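Local structure of 6-phosphogluconate dehydratase (Shewanella oneidensis, 2GP4) at residues A[39-49]-A[620-628]; A[175-186]-A[326-334]. The protein probably catalyses the dehydration of 6-phosphogluconate to 2-keto-3-deoxy-6-phosphogluconate, the first step proper to the Entner-Doudoroff pathway, and is seen here without its iron-sulfur cluster. All coordinates share one frame; numbering follows the deposited sequence.

Contact 1. Residues A[39-49]-A[620-628]; sequences SREAYLAALND and STSAIDELY
The C-terminal tail of the chain, residues 620-628, ends against the N-terminal helix 23-51, where Tyr628 lies slantwise across the helix surface and Ile624 and Asp625 pack beside it. A turn in the tail, with the backbone N of Leu627 bonded to O of Ile624, brings Tyr628 back to the same helix face as Ile624. The middle of that face is lined by alanines. Ala42 CB is 3.6 Å from Asp625 CB and also meets the Tyr628 ring at CD2, while Ala46 CB touches both Ile624 CG2 and, at 3.6 Å, Tyr628 CE1. Ile624 sends its other branch, CG1, to the edge of the Tyr43 ring, 3.8 Å from CD1. Asp625 swings its carboxylate over Ser39, CG lying 3.4 Å from Ser39 CB, and its charge is paired with Arg332. The Tyr628 ring, with CG anti to the backbone N (chi1 -166°), runs on toward Asp49, and the carbonyl oxygen of Ala42 lies over the centre of one face. At the far end of the ring Tyr628 OH donates to Asp49 OD2 at 2.6 Å, meeting the syn lone pair with carboxylate and ring only 13° from coplanar.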
loop_
_atom_site.group_PDB
_atom_site.type_symbol
_atom_site.label_atom_id
_atom_site.label_comp_id
_atom_site.label_asym_id
_atom_site.label_seq_id
_atom_site.Cartn_x
_atom_site.Cartn_y
_atom_site.Cartn_z
ATOM N N SER A 39 8.333 15.430 -15.432
ATOM C CA SER A 39 7.794 14.090 -15.663
ATOM C C SER A 39 6.281 14.096 -15.860
ATOM O O SER A 39 5.773 13.425 -16.758
ATOM C CB SER A 39 8.178 13.154 -14.518
ATOM O OG SER A 39 7.765 13.683 -13.272
ATOM N N ARG A 40 5.562 14.849 -15.028
ATOM C CA ARG A 40 4.107 14.951 -15.161
ATOM C C ARG A 40 3.685 15.643 -16.461
ATOM O O ARG A 40 2.714 15.225 -17.099
ATOM C CB ARG A 40 3.481 15.643 -13.940
ATOM C CG ARG A 40 1.964 15.742 -13.957
ATOM C CD ARG A 40 1.275 14.381 -13.960
ATOM N NE ARG A 40 -0.176 14.523 -13.811
ATOM C CZ ARG A 40 -1.058 13.529 -13.898
ATOM N NH1 ARG A 40 -0.669 12.282 -14.137
ATOM N NH2 ARG A 40 -2.352 13.784 -13.744
ATOM N N GLU A 41 4.417 16.687 -16.853
ATOM C CA GLU A 41 4.147 17.372 -18.121
ATOM C C GLU A 41 4.334 16.446 -19.321
ATOM O O GLU A 41 3.557 16.500 -20.276
ATOM C CB GLU A 41 4.993 18.644 -18.269
ATOM C CG GLU A 41 4.347 19.877 -17.628
ATOM C CD GLU A 41 5.315 21.046 -17.397
ATOM O OE1 GLU A 41 6.546 20.874 -17.567
ATOM O OE2 GLU A 41 4.831 22.144 -17.029
ATOM N N ALA A 42 5.347 15.584 -19.251
ATOM C CA ALA A 42 5.653 14.658 -20.340
ATOM C C ALA A 42 4.628 13.528 -20.425
ATOM O O ALA A 42 4.240 13.111 -21.523
ATOM C CB ALA A 42 7.073 14.102 -20.205
ATOM N N TYR A 43 4.190 13.048 -19.261
ATOM C CA TYR A 43 3.141 12.047 -19.186
ATOM C C TYR A 43 1.858 12.557 -19.838
ATOM O O TYR A 43 1.304 11.902 -20.725
ATOM C CB TYR A 43 2.887 11.614 -17.732
ATOM C CG TYR A 43 1.798 10.571 -17.594
ATOM C CD1 TYR A 43 1.995 9.269 -18.055
ATOM C CD2 TYR A 43 0.566 10.891 -17.024
ATOM C CE1 TYR A 43 1.005 8.309 -17.941
ATOM C CE2 TYR A 43 -0.439 9.929 -16.901
ATOM C CZ TYR A 43 -0.206 8.638 -17.363
ATOM O OH TYR A 43 -1.182 7.680 -17.262
ATOM N N LEU A 44 1.395 13.730 -19.413
ATOM C CA LEU A 44 0.169 14.316 -19.982
ATOM C C LEU A 44 0.289 14.679 -21.466
ATOM O O LEU A 44 -0.692 14.604 -22.199
ATOM C CB LEU A 44 -0.311 15.517 -19.158
ATOM C CG LEU A 44 -0.608 15.251 -17.676
ATOM C CD1 LEU A 44 -0.971 16.545 -16.962
ATOM C CD2 LEU A 44 -1.704 14.195 -17.491
ATOM N N ALA A 45 1.486 15.062 -21.903
ATOM C CA ALA A 45 1.744 15.310 -23.327
ATOM C C ALA A 45 1.595 14.029 -24.152
ATOM O O ALA A 45 0.981 14.041 -25.221
ATOM C CB ALA A 45 3.126 15.926 -23.530
ATOM N N ALA A 46 2.145 12.928 -23.639
ATOM C CA ALA A 46 2.048 11.625 -24.297
ATOM C C ALA A 46 0.607 11.131 -24.353
ATOM O O ALA A 46 0.163 10.621 -25.386
ATOM C CB ALA A 46 2.929 10.613 -23.598
ATOM N N LEU A 47 -0.116 11.290 -23.241
ATOM C CA LEU A 47 -1.548 10.981 -23.182
ATOM C C LEU A 47 -2.345 11.721 -24.257
ATOM O O LEU A 47 -3.260 11.147 -24.855
ATOM C CB LEU A 47 -2.118 11.294 -21.795
ATOM C CG LEU A 47 -2.326 10.134 -20.811
ATOM C CD1 LEU A 47 -1.105 9.211 -20.692
ATOM C CD2 LEU A 47 -2.759 10.665 -19.441
ATOM N N ASN A 48 -1.988 12.985 -24.496
ATOM C CA ASN A 48 -2.604 13.778 -25.560
ATOM C C ASN A 48 -2.233 13.277 -26.954
ATOM O O ASN A 48 -3.063 13.309 -27.863
ATOM C CB ASN A 48 -2.260 15.267 -25.425
ATOM C CG ASN A 48 -3.102 16.142 -26.336
ATOM O OD1 ASN A 48 -2.597 17.064 -26.973
ATOM N ND2 ASN A 48 -4.395 15.847 -26.412
ATOM N N ASP A 49 -0.990 12.821 -27.111
ATOM C CA ASP A 49 -0.543 12.189 -28.351
ATOM C C ASP A 49 -1.316 10.894 -28.583
ATOM O O ASP A 49 -1.677 10.577 -29.716
ATOM C CB ASP A 49 0.963 11.892 -28.315
ATOM C CG ASP A 49 1.807 13.130 -28.059
ATOM O OD1 ASP A 49 1.450 14.224 -28.546
ATOM O OD2 ASP A 49 2.837 13.004 -27.365
ATOM N N SER A 620 10.441 -2.612 -12.139
ATOM C CA SER A 620 11.302 -3.105 -13.207
ATOM C C SER A 620 10.914 -2.378 -14.494
ATOM O O SER A 620 11.642 -2.405 -15.488
ATOM C CB SER A 620 11.165 -4.621 -13.376
ATOM O OG SER A 620 9.836 -4.975 -13.732
ATOM N N THR A 621 9.761 -1.717 -14.456
ATOM C CA THR A 621 9.223 -1.029 -15.628
ATOM C C THR A 621 9.743 0.403 -15.737
ATOM O O THR A 621 10.352 0.931 -14.802
ATOM C CB THR A 621 7.677 -1.008 -15.618
ATOM O OG1 THR A 621 7.212 -0.407 -14.402
ATOM C CG2 THR A 621 7.110 -2.419 -15.729
ATOM N N SER A 622 9.513 1.006 -16.901
ATOM C CA SER A 622 9.788 2.416 -17.130
ATOM C C SER A 622 8.484 3.181 -17.277
ATOM O O SER A 622 7.469 2.616 -17.685
ATOM C CB SER A 622 10.622 2.602 -18.389
ATOM O OG SER A 622 11.910 2.064 -18.209
ATOM N N ALA A 623 8.528 4.465 -16.927
ATOM C CA ALA A 623 7.407 5.375 -17.113
ATOM C C ALA A 623 7.521 6.027 -18.486
ATOM O O ALA A 623 8.623 6.136 -19.032
ATOM C CB ALA A 623 7.410 6.431 -16.026
ATOM N N ILE A 624 6.382 6.453 -19.034
ATOM C CA ILE A 624 6.332 7.178 -20.306
ATOM C C ILE A 624 7.408 8.263 -20.382
ATOM O O ILE A 624 8.193 8.300 -21.332
ATOM C CB ILE A 624 4.949 7.865 -20.522
ATOM C CG1 ILE A 624 3.793 6.856 -20.445
ATOM C CG2 ILE A 624 4.935 8.664 -21.829
ATOM C CD1 ILE A 624 3.363 6.272 -21.755
ATOM N N ASP A 625 7.437 9.124 -19.361
ATOM C CA ASP A 625 8.272 10.332 -19.336
ATOM C C ASP A 625 9.780 10.077 -19.336
ATOM O O ASP A 625 10.558 10.949 -19.727
ATOM C CB ASP A 625 7.890 11.221 -18.145
ATOM C CG ASP A 625 8.198 10.577 -16.804
ATOM O OD1 ASP A 625 9.390 10.513 -16.427
ATOM O OD2 ASP A 625 7.242 10.158 -16.116
ATOM N N GLU A 626 10.187 8.895 -18.876
ATOM C CA GLU A 626 11.596 8.522 -18.851
ATOM C C GLU A 626 12.089 8.132 -20.240
ATOM O O GLU A 626 13.278 7.916 -20.456
ATOM C CB GLU A 626 11.826 7.372 -17.868
ATOM C CG GLU A 626 11.614 7.749 -16.410
ATOM C CD GLU A 626 11.801 6.572 -15.472
ATOM O OE1 GLU A 626 12.055 5.453 -15.965
ATOM O OE2 GLU A 626 11.692 6.765 -14.243
ATOM N N LEU A 627 11.150 8.041 -21.189
ATOM C CA LEU A 627 11.473 7.715 -22.573
ATOM C C LEU A 627 10.868 8.722 -23.552
ATOM O O LEU A 627 11.142 8.670 -24.754
ATOM C CB LEU A 627 11.032 6.282 -22.907
ATOM C CG LEU A 627 11.716 5.156 -22.114
ATOM C CD1 LEU A 627 10.938 3.861 -22.222
ATOM C CD2 LEU A 627 13.171 4.954 -22.540
ATOM N N TYR A 628 10.063 9.643 -23.022
ATOM C CA TYR A 628 9.410 10.674 -23.823
ATOM C C TYR A 628 10.403 11.751 -24.261
ATOM O O TYR A 628 11.171 12.282 -23.455
ATOM C CB TYR A 628 8.250 11.303 -23.045
ATOM C CG TYR A 628 7.315 12.144 -23.893
ATOM C CD1 TYR A 628 6.362 11.542 -24.716
ATOM C CD2 TYR A 628 7.378 13.538 -23.869
ATOM C CE1 TYR A 628 5.504 12.303 -25.498
ATOM C CE2 TYR A 628 6.523 14.308 -24.642
ATOM C CZ TYR A 628 5.588 13.683 -25.454
ATOM O OH TYR A 628 4.736 14.429 -26.230
ATOM O OXT TYR A 628 10.460 12.110 -25.436
#

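Contact 2. Residues A[175-186]-A[326-334]; sequences DKIVPGLLIGAL and HIVAAARAA
The imidazole of His326 has a water in its plane at the edge, bonded to NE2 at 3.0 Å, while Pro179 CG and the carbonyl oxygen of Asp175 approach the ring obliquely. The same water donates to Asp175 OD1 and so bridges the two side chains; Asp175 OD1 and His326 NE2 are themselves 4.3 Å apart. The other ring nitrogen, ND1, is hydrogen-bonded to Arg149 NH1, so both imidazole nitrogens have partners and the ring's rotation is probably fixed. Beside the ring, Pro179, the first residue of helix 179-186, sets its CB 3.7 Å from His326 CB.

From there two helix segments run side by side, nearly parallel at 11°, with axes 8.8 Å apart. Alanines on 326-334 receive larger side chains from 179-186. Leu182 CD1 reaches Ala330 CB at 3.8 Å, and Ile183, its chain extended at chi2 (164°), carries CD1 to Ala329 CB at 4.0 Å. One turn on, Leu186 CD1 lies 4.0 Å from Ala333 CB and also touches Ala334 CB.

This is buried packing within the largely helical N-terminal domain. Arg149 of helix 145-160 touches Ile183 and Ala329, Met253 of helix 252-256 packs on Leu182 and Ile327, and strand 193-195 backs helix 179-186 through Phe195 on Leu181 and Leu182.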
loop_
_atom_site.group_PDB
_atom_site.type_symbol
_atom_site.label_atom_id
_atom_site.label_comp_id
_atom_site.label_asym_id
_atom_site.label_seq_id
_atom_site.Cartn_x
_atom_site.Cartn_y
_atom_site.Cartn_z
ATOM N N ASP A 175 -4.066 -5.742 -2.768
ATOM C CA ASP A 175 -2.643 -5.905 -2.390
ATOM C C ASP A 175 -1.662 -6.123 -3.547
ATOM O O ASP A 175 -0.940 -5.204 -3.924
ATOM C CB ASP A 175 -2.461 -6.980 -1.298
ATOM C CG ASP A 175 -0.998 -7.144 -0.860
ATOM O OD1 ASP A 175 -0.293 -6.123 -0.670
ATOM O OD2 ASP A 175 -0.553 -8.308 -0.704
ATOM N N LYS A 176 -1.612 -7.342 -4.075
ATOM C CA LYS A 176 -0.742 -7.655 -5.209
ATOM C C LYS A 176 -1.444 -7.296 -6.521
ATOM O O LYS A 176 -0.832 -6.722 -7.445
ATOM C CB LYS A 176 -0.278 -9.122 -5.187
ATOM C CG LYS A 176 -1.327 -10.136 -4.721
ATOM C CD LYS A 176 -1.183 -10.485 -3.237
ATOM C CE LYS A 176 -2.522 -10.979 -2.674
ATOM N NZ LYS A 176 -2.394 -11.975 -1.569
ATOM N N ILE A 177 -2.732 -7.623 -6.586
ATOM C CA ILE A 177 -3.573 -7.200 -7.690
ATOM C C ILE A 177 -4.191 -5.860 -7.297
ATOM O O ILE A 177 -4.400 -5.595 -6.113
ATOM C CB ILE A 177 -4.653 -8.254 -8.021
ATOM C CG1 ILE A 177 -4.034 -9.655 -8.022
ATOM C CG2 ILE A 177 -5.288 -7.967 -9.371
ATOM C CD1 ILE A 177 -5.026 -10.783 -8.182
ATOM N N VAL A 178 -4.477 -5.029 -8.292
ATOM C CA VAL A 178 -4.880 -3.619 -8.134
ATOM C C VAL A 178 -3.689 -2.715 -8.462
ATOM O O VAL A 178 -3.761 -1.989 -9.445
ATOM C CB VAL A 178 -5.562 -3.245 -6.776
ATOM C CG1 VAL A 178 -5.601 -1.738 -6.600
ATOM C CG2 VAL A 178 -6.971 -3.795 -6.697
ATOM N N PRO A 179 -2.590 -2.765 -7.670
ATOM C CA PRO A 179 -1.458 -1.919 -8.038
ATOM C C PRO A 179 -0.891 -2.281 -9.404
ATOM O O PRO A 179 -0.555 -1.382 -10.179
ATOM C CB PRO A 179 -0.432 -2.207 -6.939
ATOM C CG PRO A 179 -1.240 -2.696 -5.789
ATOM C CD PRO A 179 -2.297 -3.520 -6.435
ATOM N N GLY A 180 -0.802 -3.578 -9.686
ATOM C CA GLY A 180 -0.384 -4.080 -10.988
ATOM C C GLY A 180 -1.307 -3.632 -12.102
ATOM O O GLY A 180 -0.850 -3.159 -13.142
ATOM N N LEU A 181 -2.610 -3.773 -11.881
ATOM C CA LEU A 181 -3.615 -3.299 -12.835
ATOM C C LEU A 181 -3.487 -1.794 -13.026
ATOM O O LEU A 181 -3.467 -1.314 -14.161
ATOM C CB LEU A 181 -5.024 -3.651 -12.366
ATOM C CG LEU A 181 -5.427 -5.125 -12.361
ATOM C CD1 LEU A 181 -6.538 -5.365 -11.339
ATOM C CD2 LEU A 181 -5.850 -5.594 -13.759
ATOM N N LEU A 182 -3.369 -1.064 -11.914
ATOM C CA LEU A 182 -3.250 0.392 -11.939
ATOM C C LEU A 182 -2.055 0.828 -12.779
ATOM O O LEU A 182 -2.205 1.649 -13.679
ATOM C CB LEU A 182 -3.128 0.970 -10.521
ATOM C CG LEU A 182 -3.915 2.249 -10.164
ATOM C CD1 LEU A 182 -3.384 2.893 -8.886
ATOM C CD2 LEU A 182 -3.971 3.275 -11.285
ATOM N N ILE A 183 -0.881 0.274 -12.480
ATOM C CA ILE A 183 0.346 0.564 -13.228
ATOM C C ILE A 183 0.136 0.338 -14.726
ATOM O O ILE A 183 0.427 1.224 -15.534
ATOM C CB ILE A 183 1.545 -0.285 -12.729
ATOM C CG1 ILE A 183 1.925 0.118 -11.300
ATOM C CG2 ILE A 183 2.752 -0.117 -13.657
ATOM C CD1 ILE A 183 2.804 -0.884 -10.568
ATOM N N GLY A 184 -0.378 -0.841 -15.083
ATOM C CA GLY A 184 -0.640 -1.181 -16.479
ATOM C C GLY A 184 -1.644 -0.239 -17.113
ATOM O O GLY A 184 -1.476 0.178 -18.258
ATOM N N ALA A 185 -2.688 0.099 -16.359
ATOM C CA ALA A 185 -3.732 1.002 -16.828
ATOM C C ALA A 185 -3.181 2.390 -17.160
ATOM O O ALA A 185 -3.573 2.988 -18.162
ATOM C CB ALA A 185 -4.837 1.109 -15.805
ATOM N N LEU A 186 -2.268 2.897 -16.332
ATOM C CA LEU A 186 -1.695 4.224 -16.571
ATOM C C LEU A 186 -0.858 4.327 -17.857
ATOM O O LEU A 186 -0.606 5.433 -18.344
ATOM C CB LEU A 186 -0.927 4.726 -15.345
ATOM C CG LEU A 186 -1.800 4.956 -14.102
ATOM C CD1 LEU A 186 -0.946 4.969 -12.836
ATOM C CD2 LEU A 186 -2.662 6.223 -14.220
ATOM N N HIS A 326 3.847 0.356 -3.546
ATOM C CA HIS A 326 2.872 0.326 -4.635
ATOM C C HIS A 326 2.318 1.701 -4.982
ATOM O O HIS A 326 2.061 1.989 -6.153
ATOM C CB HIS A 326 1.719 -0.636 -4.316
ATOM C CG HIS A 326 2.158 -2.026 -3.978
ATOM N ND1 HIS A 326 3.194 -2.660 -4.630
ATOM C CD2 HIS A 326 1.689 -2.911 -3.068
ATOM C CE1 HIS A 326 3.357 -3.869 -4.124
ATOM N NE2 HIS A 326 2.452 -4.048 -3.179
ATOM N N ILE A 327 2.121 2.540 -3.968
ATOM C CA ILE A 327 1.672 3.918 -4.184
ATOM C C ILE A 327 2.728 4.668 -4.991
ATOM O O ILE A 327 2.398 5.399 -5.923
ATOM C CB ILE A 327 1.396 4.656 -2.841
ATOM C CG1 ILE A 327 0.150 4.082 -2.147
ATOM C CG2 ILE A 327 1.277 6.189 -3.048
ATOM C CD1 ILE A 327 -0.164 4.722 -0.788
ATOM N N VAL A 328 3.992 4.468 -4.630
ATOM C CA VAL A 328 5.132 5.109 -5.292
ATOM C C VAL A 328 5.303 4.600 -6.733
ATOM O O VAL A 328 5.605 5.381 -7.641
ATOM C CB VAL A 328 6.439 4.911 -4.464
ATOM C CG1 VAL A 328 7.676 5.348 -5.241
ATOM C CG2 VAL A 328 6.349 5.666 -3.164
ATOM N N ALA A 329 5.099 3.297 -6.933
ATOM C CA ALA A 329 5.165 2.694 -8.264
ATOM C C ALA A 329 4.008 3.137 -9.158
ATOM O O ALA A 329 4.198 3.388 -10.355
ATOM C CB ALA A 329 5.206 1.182 -8.166
ATOM N N ALA A 330 2.812 3.229 -8.581
ATOM C CA ALA A 330 1.641 3.695 -9.334
ATOM C C ALA A 330 1.822 5.148 -9.745
ATOM O O ALA A 330 1.601 5.495 -10.901
ATOM C CB ALA A 330 0.364 3.518 -8.526
ATOM N N ALA A 331 2.246 5.983 -8.797
ATOM C CA ALA A 331 2.449 7.408 -9.052
ATOM C C ALA A 331 3.524 7.658 -10.114
ATOM O O ALA A 331 3.345 8.506 -10.990
ATOM C CB ALA A 331 2.784 8.150 -7.760
ATOM N N ARG A 332 4.625 6.911 -10.031
ATOM C CA ARG A 332 5.732 7.047 -10.978
ATOM C C ARG A 332 5.290 6.786 -12.407
ATOM O O ARG A 332 5.713 7.489 -13.321
ATOM C CB ARG A 332 6.910 6.135 -10.617
ATOM C CG ARG A 332 8.216 6.498 -11.343
ATOM C CD ARG A 332 8.653 7.923 -11.004
ATOM N NE ARG A 332 9.564 8.502 -11.988
ATOM C CZ ARG A 332 9.175 9.145 -13.087
ATOM N NH1 ARG A 332 7.883 9.280 -13.366
ATOM N NH2 ARG A 332 10.081 9.656 -13.915
ATOM N N ALA A 333 4.428 5.786 -12.583
ATOM C CA ALA A 333 3.858 5.468 -13.888
ATOM C C ALA A 333 3.122 6.675 -14.459
ATOM O O ALA A 333 3.099 6.876 -15.671
ATOM C CB ALA A 333 2.922 4.259 -13.790
ATOM N N ALA A 334 2.545 7.483 -13.573
ATOM C CA ALA A 334 1.762 8.656 -13.964
ATOM C C ALA A 334 2.575 9.946 -13.949
ATOM O O ALA A 334 2.004 11.043 -13.965
ATOM C CB ALA A 334 0.536 8.787 -13.067
HETATM O O HOH W 1 2.039 -6.454 -1.459
#

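In the fold
Contact 1 joins the two ends of the chain, and contact 2 lies between them in sequence: the order is 39-49, 175-186, 326-334, 620-628. Their centres are about 15 Å apart, with contact 2 about 10 Å from the centre of the chain and contact 1 about 23 Å out. They touch directly. The Tyr43 hydroxyl probably hydrogen-bonds to Leu186 O, at the C-terminal end of 175-186, and Arg332 of helix 322-333 forms a salt bridge with Asp625. Both segments of contact 1 are thus tied to the helix pair of contact 2, so the N-terminal helix and the C-terminal tail meet beside the core of the helical domain.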